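Putative nitrate transport protein (Thermoplasma volcanium, PDB 3MST) is of unknown function but may take part in the transport of nitrate or a similar small solute. Local coordinates at residues 106-111 against 151-156. Numbering follows the deposited sequence.
Sequences RILAYY and KELGLD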
ATOM      1  N   ARG A 106       5.669   6.282  12.518  1.00  9.04           N
ATOM      2  CA  ARG A 106       6.953   6.124  13.242  1.00 10.40           C
ATOM      3  C   ARG A 106       8.137   6.638  12.456  1.00 11.20           C
ATOM      4  O   ARG A 106       9.054   7.230  13.041  1.00 12.34           O
ATOM      5  CB  ARG A 106       7.177   4.676  13.644  1.00 10.67           C
ATOM      6  CG  ARG A 106       6.213   4.217  14.752  1.00 12.01           C
ATOM      7  CD  ARG A 106       6.339   2.750  15.085  1.00 12.54           C
ATOM      8  NE  ARG A 106       7.748   2.444  15.449  1.00 19.16           N
ATOM      9  CZ  ARG A 106       8.367   1.251  15.391  1.00 24.60           C
ATOM     10  NH1 ARG A 106       7.753   0.132  15.016  1.00 24.83           N
ATOM     11  NH2 ARG A 106       9.666   1.181  15.699  1.00 24.39           N
ATOM     12  N   ILE A 107       8.130   6.497  11.142  1.00 10.21           N
ATOM     13  CA  ILE A 107       9.201   7.061  10.315  1.00 11.23           C
ATOM     14  C   ILE A 107       9.137   8.583  10.354  1.00 10.80           C
ATOM     15  O   ILE A 107      10.125   9.269  10.615  1.00 10.73           O
ATOM     16  CB  ILE A 107       9.102   6.552   8.842  1.00 11.69           C
ATOM     17  CG1 ILE A 107       9.441   5.058   8.848  1.00 14.55           C
ATOM     18  CG2 ILE A 107       9.931   7.458   7.873  1.00 13.01           C
ATOM     19  CD1 ILE A 107       9.164   4.385   7.621  1.00 16.83           C
ATOM     20  N   LEU A 108       7.932   9.127  10.208  1.00  9.68           N
ATOM     21  CA  LEU A 108       7.727  10.543  10.166  1.00  9.32           C
ATOM     22  C   LEU A 108       8.036  11.191  11.514  1.00  9.87           C
ATOM     23  O   LEU A 108       8.517  12.362  11.572  1.00 11.47           O
ATOM     24  CB  LEU A 108       6.296  10.870   9.764  1.00  9.73           C
ATOM     25  CG  LEU A 108       5.947  12.349   9.611  1.00 10.22           C
ATOM     26  CD1 LEU A 108       6.844  13.145   8.650  1.00 13.21           C
ATOM     27  CD2 LEU A 108       4.465  12.497   9.185  1.00 14.45           C
ATOM     28  N   ALA A 109       7.723  10.470  12.585  1.00 10.76           N
ATOM     29  CA  ALA A 109       7.914  10.985  13.943  1.00 10.26           C
ATOM     30  C   ALA A 109       9.363  11.365  14.219  1.00 11.42           C
ATOM     31  O   ALA A 109       9.631  12.251  15.031  1.00 11.62           O
ATOM     32  CB  ALA A 109       7.431   9.996  14.952  1.00 11.74           C
ATOM     33  N   TYR A 110      10.308  10.696  13.560  1.00 10.50           N
ATOM     34  CA  TYR A 110      11.722  11.050  13.748  1.00 10.46           C
ATOM     35  C   TYR A 110      11.991  12.481  13.333  1.00 11.63           C
ATOM     36  O   TYR A 110      12.661  13.254  14.025  1.00 13.94           O
ATOM     37  CB  TYR A 110      12.617  10.069  12.932  1.00 12.33           C
ATOM     38  CG  TYR A 110      14.074  10.381  13.102  1.00 11.75           C
ATOM     39  CD1 TYR A 110      14.755   9.927  14.236  1.00 12.53           C
ATOM     40  CD2 TYR A 110      14.753  11.168  12.193  1.00 12.63           C
ATOM     41  CE1 TYR A 110      16.121  10.263  14.439  1.00 13.19           C
ATOM     42  CE2 TYR A 110      16.113  11.514  12.370  1.00 12.44           C
ATOM     43  CZ  TYR A 110      16.772  11.055  13.512  1.00 12.40           C
ATOM     44  OH  TYR A 110      18.112  11.430  13.672  1.00 14.45           O
ATOM     45  N   TYR A 111      11.470  12.803  12.176  1.00 10.13           N
ATOM     46  CA  TYR A 111      11.638  14.103  11.562  1.00 10.43           C
ATOM     47  C   TYR A 111      10.824  15.204  12.251  1.00 12.82           C
ATOM     48  O   TYR A 111      11.252  16.382  12.376  1.00 15.48           O
ATOM     49  CB  TYR A 111      11.291  14.046  10.064  1.00 12.09           C
ATOM     50  CG  TYR A 111      12.250  13.120   9.351  1.00 11.88           C
ATOM     51  CD1 TYR A 111      13.542  13.519   9.038  1.00 13.86           C
ATOM     52  CD2 TYR A 111      11.905  11.808   9.119  1.00 12.36           C
ATOM     53  CE1 TYR A 111      14.450  12.655   8.486  1.00 14.08           C
ATOM     54  CE2 TYR A 111      12.792  10.920   8.567  1.00 12.67           C
ATOM     55  CZ  TYR A 111      14.082  11.325   8.260  1.00 14.33           C
ATOM     56  OH  TYR A 111      14.977  10.416   7.732  1.00 15.45           O
ATOM     57  N   LYS A 151       8.443  13.408  -0.109  1.00 16.17           N
ATOM     58  CA  LYS A 151       9.243  14.131  -1.126  1.00 15.94           C
ATOM     59  C   LYS A 151      10.007  15.285  -0.504  1.00 17.08           C
ATOM     60  O   LYS A 151      11.220  15.468  -0.797  1.00 17.77           O
ATOM     61  CB  LYS A 151       8.374  14.619  -2.257  1.00 16.68           C
ATOM     62  CG  LYS A 151       7.848  13.540  -3.146  1.00 20.06           C
ATOM     63  CD  LYS A 151       6.986  14.147  -4.281  1.00 20.67           C
ATOM     64  CE  LYS A 151       6.432  13.117  -5.238  1.00 20.87           C
ATOM     65  NZ  LYS A 151       5.737  13.736  -6.387  1.00 22.80           N
ATOM     66  N   GLU A 152       9.333  16.076   0.337  1.00 17.06           N
ATOM     67  CA  GLU A 152       9.985  17.155   1.083  1.00 18.67           C
ATOM     68  C   GLU A 152      11.223  16.647   1.852  1.00 19.00           C
ATOM     69  O   GLU A 152      12.237  17.338   1.942  1.00 22.53           O
ATOM     70  CB  GLU A 152       9.050  17.900   2.051  1.00 18.95           C
ATOM     71  CG  GLU A 152       7.869  18.634   1.387  1.00 21.38           C
ATOM     72  CD  GLU A 152       6.791  19.086   2.414  1.00 24.62           C
ATOM     73  OE1 GLU A 152       6.910  18.752   3.600  1.00 25.64           O
ATOM     74  OE2 GLU A 152       5.805  19.761   2.024  1.00 27.88           O
ATOM     75  N   LEU A 153      11.128  15.452   2.417  1.00 18.18           N
ATOM     76  CA  LEU A 153      12.187  14.855   3.214  1.00 19.08           C
ATOM     77  C   LEU A 153      13.230  14.064   2.395  1.00 20.59           C
ATOM     78  O   LEU A 153      14.196  13.568   2.985  1.00 23.06           O
ATOM     79  CB  LEU A 153      11.568  13.949   4.278  1.00 19.12           C
ATOM     80  CG  LEU A 153      10.723  14.640   5.370  1.00 18.76           C
ATOM     81  CD1 LEU A 153       9.914  13.601   6.119  1.00 20.67           C
ATOM     82  CD2 LEU A 153      11.558  15.498   6.333  1.00 19.90           C
ATOM     83  N   GLY A 154      13.025  13.938   1.080  1.00 20.77           N
ATOM     84  CA  GLY A 154      13.895  13.124   0.204  1.00 21.80           C
ATOM     85  C   GLY A 154      13.754  11.607   0.385  1.00 22.88           C
ATOM     86  O   GLY A 154      14.744  10.836   0.194  1.00 22.39           O
ATOM     87  N   LEU A 155      12.538  11.162   0.708  1.00 17.24           N
ATOM     88  CA  LEU A 155      12.267   9.771   1.062  1.00 16.92           C
ATOM     89  C   LEU A 155      11.089   9.209   0.269  1.00 18.49           C
ATOM     90  O   LEU A 155      10.358   8.313   0.772  1.00 19.04           O
ATOM     91  CB  LEU A 155      12.012   9.616   2.552  1.00 17.39           C
ATOM     92  CG  LEU A 155      13.226   9.891   3.442  1.00 16.78           C
ATOM     93  CD1 LEU A 155      12.805   9.884   4.917  1.00 21.28           C
ATOM     94  CD2 LEU A 155      14.369   8.933   3.098  1.00 19.84           C
ATOM     95  N   ASP A 156      10.969   9.716  -0.961  1.00 18.97           N
ATOM     96  CA  ASP A 156       9.970   9.279  -1.946  1.00 21.70           C
ATOM     97  C   ASP A 156      10.337   7.931  -2.531  1.00 20.65           C
ATOM     98  O   ASP A 156      11.106   7.873  -3.493  1.00 20.84           O
ATOM     99  CB  ASP A 156       9.805  10.300  -3.079  1.00 25.79           C
ATOM    100  CG  ASP A 156       8.766   9.870  -4.102  1.00 31.90           C
ATOM    101  OD1 ASP A 156       7.933   8.951  -3.771  1.00 30.18           O
ATOM    102  OD2 ASP A 156       8.791  10.488  -5.200  1.00 35.19           O
TER
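Leu153 lays both its methyls along the root of the Tyr111 ring, one to each of the carbons beside CG: its CD2 is 3.9 Å from Tyr111 CD1, and its CD1 is 4.0 Å from Tyr111 CD2. Further out, Leu155 runs head-on to the tyrosine side chain, its CD1 3.8 Å from Tyr111 CE2 and 3.6 Å from Tyr111 OH. Both leucines meet the ring obliquely. The ring spans the two, its base on Leu153 and its hydroxyl end on Leu155; CG, anti to the carbonyl carbon (chi1 -63°), sends it out from the helix to them. Tyr110 CD2 sits over the centre of one ring face, while the hydroxyl reaches past Leu155 to a hydrogen bond with Arg232. An alanine in place of Tyr111 would probably leave Leu153 and Leu155 without the surface they pack on and Arg232 without its phenol partner. One helical turn back, Leu108 crosses Leu153 at about a right angle, and their CD1 atoms touch at 4.0 Å; with CG anti to the backbone N (chi1 -177°), Leu108 swings its end towards the other segment. Gly154, with positive phi, forms the Schellman motif that ends helix 146-152, its N bonded back to Lys151 O at 3.0 Å, and this turn separates the two leucines. The contact joins helix 100-112, the beta-alpha-beta crossover between parallel strands 91-94 and 115-118, to the exit of helix 146-152 and the loop leading to strand 160-164; Ile107 and Leu155 both reach Met150 and Leu229, so helix 220-230 lies against both segments.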